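Local structure of HpuA (Kingella denitrificans ATCC 33394, 5EC6) at residues V30-S34 against T35-Q39; L131-K134 against S135-F138; A157-D160 against T161-G164; E269-Y272 against S273-E277; S292-P295 against L296-S299. The protein is an outer-membrane lipoprotein receptor that binds haemoglobin, probably so that the bacterium can take up its haem iron. All coordinates share one frame; numbering follows the deposited sequence.

Contact 1: V30-S34 against T35-Q39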
loop_
_atom_site.group_PDB
_atom_site.type_symbol
_atom_site.label_atom_id
_atom_site.label_comp_id
_atom_site.label_asym_id
_atom_site.label_seq_id
_atom_site.Cartn_x
_atom_site.Cartn_y
_atom_site.Cartn_z
ATOM N N VAL A 30 23.150 -5.981 3.305
ATOM C CA VAL A 30 22.965 -7.099 4.198
ATOM C C VAL A 30 21.491 -7.282 4.586
ATOM O O VAL A 30 20.833 -6.380 5.093
ATOM C CB VAL A 30 23.773 -6.908 5.467
ATOM C CG1 VAL A 30 23.637 -8.086 6.422
ATOM C CG2 VAL A 30 25.246 -6.653 5.097
ATOM N N ALA A 31 20.984 -8.497 4.376
ATOM C CA ALA A 31 19.607 -8.770 4.685
ATOM C C ALA A 31 19.395 -8.629 6.172
ATOM O O ALA A 31 20.231 -9.045 7.005
ATOM C CB ALA A 31 19.215 -10.169 4.197
ATOM N N ASP A 32 18.285 -7.990 6.529
ATOM C CA ASP A 32 17.964 -7.705 7.909
ATOM C C ASP A 32 17.007 -8.794 8.411
ATOM O O ASP A 32 15.856 -8.883 7.953
ATOM C CB ASP A 32 17.342 -6.302 8.024
ATOM C CG ASP A 32 17.207 -5.826 9.453
ATOM O OD1 ASP A 32 17.161 -6.672 10.369
ATOM O OD2 ASP A 32 17.090 -4.600 9.664
ATOM N N THR A 33 17.481 -9.606 9.351
ATOM C CA THR A 33 16.684 -10.725 9.872
ATOM C C THR A 33 16.023 -10.421 11.224
ATOM O O THR A 33 15.412 -11.302 11.832
ATOM C CB THR A 33 17.572 -11.973 10.027
ATOM O OG1 THR A 33 18.702 -11.611 10.801
ATOM C CG2 THR A 33 18.035 -12.459 8.697
ATOM N N SER A 34 16.139 -9.192 11.693
ATOM C CA SER A 34 15.576 -8.818 12.985
ATOM C C SER A 34 14.038 -8.921 12.982
ATOM O O SER A 34 13.358 -8.634 11.962
ATOM C CB SER A 34 16.044 -7.427 13.380
ATOM O OG SER A 34 15.299 -6.416 12.709
ATOM N N THR A 35 13.468 -9.312 14.124
ATOM C CA THR A 35 12.010 -9.465 14.216
ATOM C C THR A 35 11.324 -8.122 14.011
ATOM O O THR A 35 10.240 -8.031 13.420
ATOM C CB THR A 35 11.565 -10.089 15.574
ATOM O OG1 THR A 35 11.836 -9.161 16.618
ATOM C CG2 THR A 35 12.299 -11.378 15.855
ATOM N N ASP A 36 11.971 -7.065 14.493
ATOM C CA ASP A 36 11.451 -5.731 14.424
ATOM C C ASP A 36 11.179 -5.260 12.978
ATOM O O ASP A 36 10.372 -4.338 12.762
ATOM C CB ASP A 36 12.500 -4.807 15.077
ATOM C CG ASP A 36 12.150 -3.349 14.966
ATOM O OD1 ASP A 36 11.184 -2.932 15.641
ATOM O OD2 ASP A 36 12.834 -2.611 14.207
ATOM N N ARG A 37 11.910 -5.816 12.019
ATOM C CA ARG A 37 11.844 -5.309 10.641
ATOM C C ARG A 37 11.134 -6.275 9.721
ATOM O O ARG A 37 11.072 -6.007 8.530
ATOM C CB ARG A 37 13.237 -4.994 10.069
ATOM C CG ARG A 37 13.879 -3.751 10.708
ATOM C CD ARG A 37 13.389 -2.450 10.138
ATOM N NE ARG A 37 13.863 -2.241 8.781
ATOM C CZ ARG A 37 13.316 -1.372 7.927
ATOM N NH1 ARG A 37 12.224 -0.656 8.233
ATOM N NH2 ARG A 37 13.827 -1.277 6.743
ATOM N N GLU A 38 10.579 -7.375 10.252
ATOM C CA GLU A 38 9.889 -8.355 9.428
ATOM C C GLU A 38 8.734 -7.733 8.641
ATOM O O GLU A 38 7.976 -6.909 9.153
ATOM C CB GLU A 38 9.338 -9.497 10.273
ATOM C CG GLU A 38 10.421 -10.402 10.859
ATOM C CD GLU A 38 9.869 -11.489 11.767
ATOM O OE1 GLU A 38 8.653 -11.423 12.118
ATOM O OE2 GLU A 38 10.665 -12.392 12.111
ATOM N N GLN A 39 8.674 -8.096 7.372
ATOM C CA GLN A 39 7.679 -7.518 6.457
ATOM C C GLN A 39 6.692 -8.640 6.081
ATOM O O GLN A 39 7.032 -9.808 6.120
ATOM C CB GLN A 39 8.349 -6.973 5.196
ATOM C CG GLN A 39 9.385 -5.889 5.461
ATOM C CD GLN A 39 8.747 -4.637 5.988
ATOM O OE1 GLN A 39 7.948 -4.017 5.317
ATOM N NE2 GLN A 39 9.036 -4.312 7.220
HETATM O O HOH W 1 16.246 -2.929 7.568
#
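Asp-32 and Arg-37 face each other across an Asx turn that leads from the edge strand 29-31 into the 3-10 segment 35-37. Hydrogen bonds shape the turn. Asp-32 OD1 takes the backbone N of Ser-34 at 3.0 Å, nearly along its own C-O axis, and also the Ser-34 hydroxyl, which comes from the syn side, 31° out of the carboxylate plane. One carboxylate oxygen therefore holds both the backbone and the side chain of Ser-34. Ser-34 O in turn accepts Arg-37 N at 3.2 Å.

The charged pair does not close into a salt bridge: Asp-32 OD2 lies 4.1 Å from Arg-37 NE, and the two flat groups are turned 48° apart. What touches OD2 is the aliphatic part of the arginine, with CG at 3.5 Å. Arg-37 bends at chi2 and chi3, and its guanidinium end reaches strand 65-74, where NH2 makes a weak hydrogen bond to Glu-70 O. Water links the two charges instead. It donates to Asp-32 OD2 and accepts from Arg-37 NE, lying in the guanidinium plane at its edge, 2.8 Å from NE.

Contact 2: L131-K134 against S135-F138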
loop_
_atom_site.group_PDB
_atom_site.type_symbol
_atom_site.label_atom_id
_atom_site.label_comp_id
_atom_site.label_asym_id
_atom_site.label_seq_id
_atom_site.Cartn_x
_atom_site.Cartn_y
_atom_site.Cartn_z
ATOM N N LEU A 131 -1.811 8.631 -0.174
ATOM C CA LEU A 131 -0.505 8.377 -0.749
ATOM C C LEU A 131 0.599 8.461 0.282
ATOM O O LEU A 131 1.704 8.036 0.005
ATOM C CB LEU A 131 -0.187 9.441 -1.814
ATOM C CG LEU A 131 -1.076 9.627 -3.035
ATOM C CD1 LEU A 131 -0.642 10.923 -3.701
ATOM C CD2 LEU A 131 -0.928 8.432 -3.976
ATOM N N ARG A 132 0.291 9.046 1.439
ATOM C CA ARG A 132 1.277 9.357 2.441
ATOM C C ARG A 132 1.589 8.145 3.310
ATOM O O ARG A 132 1.476 8.178 4.542
ATOM C CB ARG A 132 0.749 10.455 3.362
ATOM C CG ARG A 132 0.326 11.768 2.729
ATOM C CD ARG A 132 -0.160 12.722 3.846
ATOM N NE ARG A 132 -0.306 14.107 3.395
ATOM C CZ ARG A 132 0.715 14.932 3.147
ATOM N NH1 ARG A 132 1.974 14.527 3.313
ATOM N NH2 ARG A 132 0.482 16.176 2.729
ATOM N N LEU A 133 1.960 7.064 2.675
ATOM C CA LEU A 133 2.171 5.827 3.399
ATOM C C LEU A 133 3.544 5.943 3.993
ATOM O O LEU A 133 4.413 6.559 3.351
ATOM C CB LEU A 133 2.104 4.667 2.419
ATOM C CG LEU A 133 0.786 4.559 1.686
ATOM C CD1 LEU A 133 0.920 3.549 0.556
ATOM C CD2 LEU A 133 -0.293 4.125 2.597
ATOM N N LYS A 134 3.708 5.480 5.239
ATOM C CA LYS A 134 5.012 5.436 5.934
ATOM C C LYS A 134 5.457 4.051 6.319
ATOM O O LYS A 134 6.623 3.843 6.601
ATOM C CB LYS A 134 4.999 6.295 7.223
ATOM C CG LYS A 134 4.485 7.698 7.044
ATOM C CD LYS A 134 5.418 8.633 6.289
ATOM C CE LYS A 134 4.828 10.057 6.350
ATOM N NZ LYS A 134 4.722 10.772 5.037
ATOM N N SER A 135 4.549 3.080 6.315
ATOM C CA SER A 135 4.870 1.737 6.782
ATOM C C SER A 135 4.539 0.599 5.786
ATOM O O SER A 135 4.584 -0.581 6.134
ATOM C CB SER A 135 4.140 1.415 8.076
ATOM O OG SER A 135 4.522 2.320 9.113
ATOM N N MET A 136 4.292 0.972 4.552
ATOM C CA MET A 136 3.950 0.010 3.497
ATOM C C MET A 136 4.215 0.628 2.154
ATOM O O MET A 136 4.353 1.860 2.030
ATOM C CB MET A 136 2.479 -0.478 3.633
ATOM C CG MET A 136 1.516 0.634 3.492
ATOM S SD MET A 136 -0.170 0.022 3.212
ATOM C CE MET A 136 0.012 -0.666 1.604
ATOM N N GLN A 137 4.164 -0.215 1.112
ATOM C CA GLN A 137 4.161 0.193 -0.267
ATOM C C GLN A 137 3.197 -0.707 -1.008
ATOM O O GLN A 137 2.900 -1.818 -0.550
ATOM C CB GLN A 137 5.552 0.019 -0.920
ATOM C CG GLN A 137 6.331 1.298 -1.154
ATOM C CD GLN A 137 5.757 2.234 -2.198
ATOM O OE1 GLN A 137 4.645 2.103 -2.631
ATOM N NE2 GLN A 137 6.527 3.241 -2.543
ATOM N N PHE A 138 2.704 -0.217 -2.136
ATOM C CA PHE A 138 1.948 -1.075 -3.062
ATOM C C PHE A 138 2.286 -0.686 -4.472
ATOM O O PHE A 138 2.754 0.432 -4.721
ATOM C CB PHE A 138 0.423 -1.071 -2.766
ATOM C CG PHE A 138 -0.298 0.191 -3.144
ATOM C CD1 PHE A 138 -0.219 1.347 -2.350
ATOM C CD2 PHE A 138 -1.075 0.245 -4.282
ATOM C CE1 PHE A 138 -0.909 2.490 -2.676
ATOM C CE2 PHE A 138 -1.717 1.417 -4.648
ATOM C CZ PHE A 138 -1.647 2.529 -3.849
#
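Leu-133 splits its two methyl groups between Met-136 and Phe-138. CD1 comes up to the phenyl ring in the ring plane, at the edge formed by CD1 and CE1 of Phe-138, with 3.8 Å between Leu-133 CD1 and Phe-138 CD1. The two side chains cross at about a right angle, and the methyl abuts the rim of the ring. The second methyl, Leu-133 CD2, is 4.0 Å from Met-136 CG, and the thioether sulfur is only slightly farther from the same methyl. At the root of the leucine, CB rests 3.6 Å from the backbone O of Met-136.

An inverse gamma turn centred on Arg-132 precedes the bend into strand 136-142, which pairs antiparallel with strands 115-118 and 148-154 in this beta-barrel protein. The loop that leads into the strand folds back, and Leu-133 lies against the strand's first residues. Two apart along it, Met-136 and Phe-138 share a face; with CG between the backbone N and the carbonyl carbon (chi1 62° and 73°), both turn a flank to Leu-133. Ile-180 and Leu-182 of strand 174-185 pack on the phenyl group, and Thr-303 of strand 298-308 meets the leucine. The bend itself is tied from outside, the carboxylate of Glu-283 accepting the backbone N of Lys-134 through OE2 and that of Ser-135 through OE1.

Contact 3: A157-D160 against T161-G164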
loop_
_atom_site.group_PDB
_atom_site.type_symbol
_atom_site.label_atom_id
_atom_site.label_comp_id
_atom_site.label_asym_id
_atom_site.label_seq_id
_atom_site.Cartn_x
_atom_site.Cartn_y
_atom_site.Cartn_z
ATOM N N ALA A 157 0.651 -4.548 11.230
ATOM C CA ALA A 157 0.161 -3.977 12.486
ATOM C C ALA A 157 0.168 -4.984 13.620
ATOM O O ALA A 157 -0.526 -5.991 13.564
ATOM C CB ALA A 157 -1.286 -3.476 12.296
ATOM N N PRO A 158 0.923 -4.727 14.708
ATOM C CA PRO A 158 0.906 -5.743 15.743
ATOM C C PRO A 158 -0.490 -5.939 16.353
ATOM O O PRO A 158 -1.129 -4.959 16.658
ATOM C CB PRO A 158 1.857 -5.120 16.813
ATOM C CG PRO A 158 2.769 -4.222 16.017
ATOM C CD PRO A 158 1.867 -3.625 14.972
ATOM N N THR A 159 -0.926 -7.173 16.525
ATOM C CA THR A 159 -2.279 -7.437 17.021
ATOM C C THR A 159 -2.461 -6.947 18.449
ATOM O O THR A 159 -3.526 -6.526 18.818
ATOM C CB THR A 159 -2.659 -8.924 16.914
ATOM O OG1 THR A 159 -1.718 -9.706 17.660
ATOM C CG2 THR A 159 -2.661 -9.393 15.457
ATOM N N ASP A 160 -1.368 -6.897 19.231
ATOM C CA ASP A 160 -1.508 -6.437 20.611
ATOM C C ASP A 160 -1.719 -4.936 20.826
ATOM O O ASP A 160 -2.064 -4.497 21.924
ATOM C CB ASP A 160 -0.378 -7.025 21.494
ATOM C CG ASP A 160 0.982 -6.588 21.112
ATOM O OD1 ASP A 160 1.154 -5.699 20.240
ATOM O OD2 ASP A 160 1.921 -7.208 21.713
ATOM N N THR A 161 -1.619 -4.131 19.749
ATOM C CA THR A 161 -1.898 -2.760 19.842
ATOM C C THR A 161 -2.913 -2.276 18.813
ATOM O O THR A 161 -2.992 -1.086 18.575
ATOM C CB THR A 161 -0.603 -1.959 19.712
ATOM O OG1 THR A 161 0.053 -2.318 18.500
ATOM C CG2 THR A 161 0.344 -2.302 20.900
ATOM N N LEU A 162 -3.711 -3.202 18.317
ATOM C CA LEU A 162 -4.895 -2.826 17.463
ATOM C C LEU A 162 -5.885 -2.025 18.283
ATOM O O LEU A 162 -5.855 -2.054 19.547
ATOM C CB LEU A 162 -5.546 -4.066 16.890
ATOM C CG LEU A 162 -4.817 -4.826 15.738
ATOM C CD1 LEU A 162 -5.447 -6.163 15.486
ATOM C CD2 LEU A 162 -4.704 -3.950 14.478
ATOM N N GLN A 163 -6.708 -1.232 17.614
ATOM C CA GLN A 163 -7.622 -0.355 18.321
ATOM C C GLN A 163 -8.520 -1.098 19.294
ATOM O O GLN A 163 -9.071 -2.145 18.968
ATOM C CB GLN A 163 -8.476 0.501 17.375
ATOM C CG GLN A 163 -9.364 -0.274 16.415
ATOM C CD GLN A 163 -10.150 0.705 15.600
ATOM O OE1 GLN A 163 -9.592 1.359 14.729
ATOM N NE2 GLN A 163 -11.426 0.917 15.949
ATOM N N GLY A 164 -8.639 -0.508 20.492
ATOM C CA GLY A 164 -9.533 -1.084 21.524
ATOM C C GLY A 164 -8.815 -2.078 22.434
ATOM O O GLY A 164 -9.334 -2.409 23.503
#
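Thr-161 folds back on Pro-158, and Leu-162 on Thr-159 and Ala-157. Thr-161 N donates to Pro-158 O at 3.2 Å with an N-H...O angle of 164°. With OG1 between the backbone N and the carbonyl carbon (chi1 55°), the threonine hydroxyl lies over the proline ring, 3.7 Å from Pro-158 CB, and is hydrogen-bonded to Glu-268. On the other branch, the methyl CG2 sits 3.6 Å from Asp-160 OD1, the two side chains lying alongside each other and pointing the same way.

Leu-162 N makes a weak bond of 3.4 Å to Thr-159 O. The leucine side chain then divides: CD1 lies against Thr-159 CA at 3.7 Å, while CD2 meets the methyl of Ala-157 at 4.1 Å. Leu-264 of strand 256-265 touches both Leu-162 and Ala-157 and continues this apolar patch.

The two successive i to i+3 bonds make a short 3-10 turn in the loop between strand 148-154 and helix 165-168. Since the second is weak, the firmer polar grip falls to Pro-158 O, which takes both Thr-161 N and the Ser-280 hydroxyl, whereas the leucine side chain contributes apolar contact with Ala-157 and Leu-264.

Contact 4: E269-Y272 against S273-E277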
loop_
_atom_site.group_PDB
_atom_site.type_symbol
_atom_site.label_atom_id
_atom_site.label_comp_id
_atom_site.label_asym_id
_atom_site.label_seq_id
_atom_site.Cartn_x
_atom_site.Cartn_y
_atom_site.Cartn_z
ATOM N N GLU A 269 1.596 4.210 17.623
ATOM C CA GLU A 269 2.333 5.424 17.926
ATOM C C GLU A 269 2.176 5.670 19.404
ATOM O O GLU A 269 1.078 5.525 19.952
ATOM C CB GLU A 269 1.801 6.612 17.134
ATOM C CG GLU A 269 2.026 6.455 15.633
ATOM C CD GLU A 269 1.304 7.530 14.862
ATOM O OE1 GLU A 269 1.794 8.667 14.886
ATOM O OE2 GLU A 269 0.232 7.264 14.268
ATOM N N ARG A 270 3.283 6.039 20.049
ATOM C CA ARG A 270 3.285 6.290 21.513
ATOM C C ARG A 270 3.755 7.679 21.855
ATOM O O ARG A 270 4.543 8.307 21.151
ATOM C CB ARG A 270 4.138 5.253 22.240
ATOM C CG ARG A 270 3.480 3.893 22.221
ATOM C CD ARG A 270 4.397 2.815 22.691
ATOM N NE ARG A 270 3.785 1.501 22.639
ATOM C CZ ARG A 270 2.799 1.051 23.412
ATOM N NH1 ARG A 270 2.220 1.779 24.367
ATOM N NH2 ARG A 270 2.333 -0.184 23.183
ATOM N N PHE A 271 3.235 8.193 22.956
ATOM C CA PHE A 271 3.807 9.355 23.544
ATOM C C PHE A 271 5.171 9.022 24.128
ATOM O O PHE A 271 5.584 7.851 24.319
ATOM C CB PHE A 271 2.878 9.864 24.660
ATOM C CG PHE A 271 1.509 10.327 24.156
ATOM C CD1 PHE A 271 1.402 11.457 23.369
ATOM C CD2 PHE A 271 0.381 9.594 24.445
ATOM C CE1 PHE A 271 0.169 11.897 22.898
ATOM C CE2 PHE A 271 -0.869 10.033 24.013
ATOM C CZ PHE A 271 -0.967 11.170 23.230
ATOM N N TYR A 272 5.887 10.093 24.451
ATOM C CA TYR A 272 7.244 9.930 24.960
ATOM C C TYR A 272 7.359 8.961 26.165
ATOM O O TYR A 272 8.285 8.132 26.210
ATOM C CB TYR A 272 7.803 11.321 25.359
ATOM C CG TYR A 272 9.141 11.237 26.066
ATOM C CD1 TYR A 272 10.298 10.825 25.423
ATOM C CD2 TYR A 272 9.222 11.557 27.419
ATOM C CE1 TYR A 272 11.500 10.735 26.079
ATOM C CE2 TYR A 272 10.419 11.462 28.094
ATOM C CZ TYR A 272 11.557 11.094 27.442
ATOM O OH TYR A 272 12.736 10.995 28.140
ATOM N N SER A 273 6.432 9.103 27.095
ATOM C CA SER A 273 6.389 8.302 28.334
ATOM C C SER A 273 6.152 6.818 28.094
ATOM O O SER A 273 6.412 5.998 28.983
ATOM C CB SER A 273 5.285 8.840 29.267
ATOM O OG SER A 273 4.016 8.489 28.756
ATOM N N GLY A 274 5.652 6.473 26.888
ATOM C CA GLY A 274 5.247 5.087 26.579
ATOM C C GLY A 274 3.748 4.885 26.430
ATOM O O GLY A 274 3.351 3.847 25.921
ATOM N N THR A 275 2.943 5.862 26.856
ATOM C CA THR A 275 1.492 5.816 26.753
ATOM C C THR A 275 1.069 5.725 25.290
ATOM O O THR A 275 1.623 6.362 24.459
ATOM C CB THR A 275 0.912 7.098 27.389
ATOM O OG1 THR A 275 1.240 7.049 28.796
ATOM C CG2 THR A 275 -0.575 7.177 27.235
ATOM N N LEU A 276 0.072 4.892 25.010
ATOM C CA LEU A 276 -0.432 4.783 23.618
ATOM C C LEU A 276 -1.054 6.053 23.122
ATOM O O LEU A 276 -1.895 6.637 23.817
ATOM C CB LEU A 276 -1.448 3.628 23.544
ATOM C CG LEU A 276 -1.856 3.150 22.164
ATOM C CD1 LEU A 276 -0.703 2.461 21.476
ATOM C CD2 LEU A 276 -3.023 2.189 22.361
ATOM N N GLU A 277 -0.645 6.514 21.932
ATOM C CA GLU A 277 -1.268 7.677 21.320
ATOM C C GLU A 277 -2.278 7.219 20.257
ATOM O O GLU A 277 -3.447 7.659 20.272
ATOM C CB GLU A 277 -0.237 8.589 20.661
ATOM C CG GLU A 277 -0.884 9.780 19.995
ATOM C CD GLU A 277 0.122 10.694 19.312
ATOM O OE1 GLU A 277 1.208 10.220 18.938
ATOM O OE2 GLU A 277 -0.224 11.858 19.075
#
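Arg-270 reaches across to Gly-274, its NH1 donating to Gly-274 O at 2.8 Å. NH1 meets the oxygen almost end-on, while the oxygen itself lies 21° out of the guanidinium plane. An extended chain from CG to NE carries the group over the bend, and NE forms a salt bridge with Glu-268. Two backbone bonds join the strands beside it. Glu-277 N donates to Glu-269 O at 2.8 Å, and Phe-271 N to Thr-275 O at 2.9 Å.

These belong to a beta hairpin of strands 269-270 and 276-278, in which Arg-270 and Leu-276 form the antiparallel non-hydrogen-bonded pair. Its loop is a type I turn plus G1 bulge, a 3:5 hairpin: Gly-274 N closes the turn on Phe-271 O at 2.9 Å, and Gly-274 holds the bulge position with a positive phi of 110°, a conformation that suits glycine.

Packing occupies both sides of the hairpin. Leu-276 CD1 lies over one face of the Arg-270 guanidinium, offset toward its rim. On the other side, Phe-271 receives Glu-277 over a ring face, a CH-pi contact with CB 3.8 Å from the centroid. Glu-277 CG stands anti to the backbone N (chi1 179°), which sends the extended chain across the ring, CG 3.5 Å from Phe-271 CZ. Thr-275 CG2 touches the same ring at Phe-271 CD2, 3.8 Å away.

Contact 5: S292-P295 against L296-S299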
loop_
_atom_site.group_PDB
_atom_site.type_symbol
_atom_site.label_atom_id
_atom_site.label_comp_id
_atom_site.label_asym_id
_atom_site.label_seq_id
_atom_site.Cartn_x
_atom_site.Cartn_y
_atom_site.Cartn_z
ATOM N N SER A 292 -5.945 -16.029 -12.522
ATOM C CA SER A 292 -4.583 -16.055 -13.043
ATOM C C SER A 292 -4.444 -15.163 -14.256
ATOM O O SER A 292 -5.171 -15.324 -15.254
ATOM C CB SER A 292 -4.188 -17.512 -13.350
ATOM O OG SER A 292 -2.924 -17.567 -13.979
ATOM N N ASN A 293 -3.535 -14.189 -14.168
ATOM C CA ASN A 293 -3.257 -13.227 -15.226
ATOM C C ASN A 293 -4.415 -12.383 -15.689
ATOM O O ASN A 293 -4.394 -11.788 -16.777
ATOM C CB ASN A 293 -2.623 -13.946 -16.451
ATOM C CG ASN A 293 -1.324 -14.588 -16.093
ATOM O OD1 ASN A 293 -0.474 -13.953 -15.508
ATOM N ND2 ASN A 293 -1.157 -15.849 -16.442
ATOM N N SER A 294 -5.421 -12.246 -14.839
ATOM C CA SER A 294 -6.511 -11.353 -15.183
ATOM C C SER A 294 -6.104 -9.916 -15.187
ATOM O O SER A 294 -5.467 -9.450 -14.219
ATOM C CB SER A 294 -7.693 -11.519 -14.233
ATOM O OG SER A 294 -8.678 -10.525 -14.459
ATOM N N PRO A 295 -6.479 -9.150 -16.208
ATOM C CA PRO A 295 -6.180 -7.728 -16.196
ATOM C C PRO A 295 -7.013 -6.927 -15.189
ATOM O O PRO A 295 -6.721 -5.759 -14.997
ATOM C CB PRO A 295 -6.523 -7.283 -17.641
ATOM C CG PRO A 295 -7.596 -8.249 -18.033
ATOM C CD PRO A 295 -7.141 -9.568 -17.468
ATOM N N LEU A 296 -8.019 -7.539 -14.546
ATOM C CA LEU A 296 -8.821 -6.916 -13.519
ATOM C C LEU A 296 -8.082 -6.892 -12.187
ATOM O O LEU A 296 -8.509 -6.192 -11.268
ATOM C CB LEU A 296 -10.162 -7.612 -13.340
ATOM C CG LEU A 296 -11.039 -7.653 -14.587
ATOM C CD1 LEU A 296 -12.297 -8.438 -14.266
ATOM C CD2 LEU A 296 -11.382 -6.249 -15.070
ATOM N N ASN A 297 -7.007 -7.672 -12.074
ATOM C CA ASN A 297 -6.360 -7.825 -10.750
ATOM C C ASN A 297 -5.769 -6.509 -10.295
ATOM O O ASN A 297 -5.262 -5.690 -11.072
ATOM C CB ASN A 297 -5.282 -8.907 -10.765
ATOM C CG ASN A 297 -5.858 -10.301 -11.004
ATOM O OD1 ASN A 297 -7.073 -10.459 -11.051
ATOM N ND2 ASN A 297 -5.003 -11.311 -11.045
ATOM N N ALA A 298 -5.848 -6.299 -8.985
ATOM C CA ALA A 298 -5.518 -4.982 -8.379
ATOM C C ALA A 298 -4.692 -5.167 -7.122
ATOM O O ALA A 298 -4.856 -6.160 -6.400
ATOM C CB ALA A 298 -6.768 -4.221 -8.016
ATOM N N SER A 299 -3.853 -4.188 -6.840
ATOM C CA SER A 299 -3.391 -3.940 -5.474
ATOM C C SER A 299 -3.954 -2.636 -4.955
ATOM O O SER A 299 -4.465 -1.812 -5.690
ATOM C CB SER A 299 -1.855 -3.962 -5.406
ATOM O OG SER A 299 -1.306 -2.951 -6.256
HETATM O O HOH W 2 -4.366 -5.344 -13.542
#
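The flat amide of Asn-297 has Ser-294 O and CB over one and the same face: its CG is 3.3 Å from Ser-294 O, and OD1 is 3.4 Å from Ser-294 CB. Both polar ends of the amide are engaged just upstream in the chain, OD1 accepting from Phe-290 N and ND2 donating to Gly-291 O, which fixes the rotation of the group. CG is held beside the backbone N by a chi1 of -66°, and this brings the amide back over the serine.

Ser-294 to Asn-297 is a type I beta turn at the start of strand 298-308, with Pro-295 and Leu-296 at its corners. Asn-297 N closes it on Ser-294 O at 3.2 Å. Nested inside is an ST turn, Leu-296 N donating to Ser-294 OG at 3.1 Å with an angle of 157° at the hydrogen. The hydroxyl also touches Leu-296 CB, 3.5 Å from OG.

A water lies 2.8 Å from Pro-295 O and 2.7 Å from Asn-297 O, and a glycerol, probably from the crystallisation liquor, also bonds Pro-295 O. Ser-294 thus accepts twice within the turn, through O and OG, while the asparagine amide ties the turn to the preceding loop.

Overall arrangement
From the N terminus, contact 1 leads from the four-stranded sheet 29-31, 48-57, 65-74, 80-81 to strand 40-43, which pairs with 148-154. Contact 2 closes the long loop entering strand 136-142, near the centre of the chain, and contact 3 bends the loop between strand 148-154 and helix 165-168. Contact 4 is the tip of a separate two-stranded hairpin. Contact 5 turns into strand 298-308, like 136-142 part of the larger antiparallel assembly. All five follow in series; none nests or crosses. Contacts 3 and 4 touch where Thr-161 CG2 meets Arg-270 NH2, and contacts 2 and 5 where Phe-138 packs on Ser-299. Contacts 4 and 5 lie on opposite sides of the chain's centre, with centres about 40 Å apart.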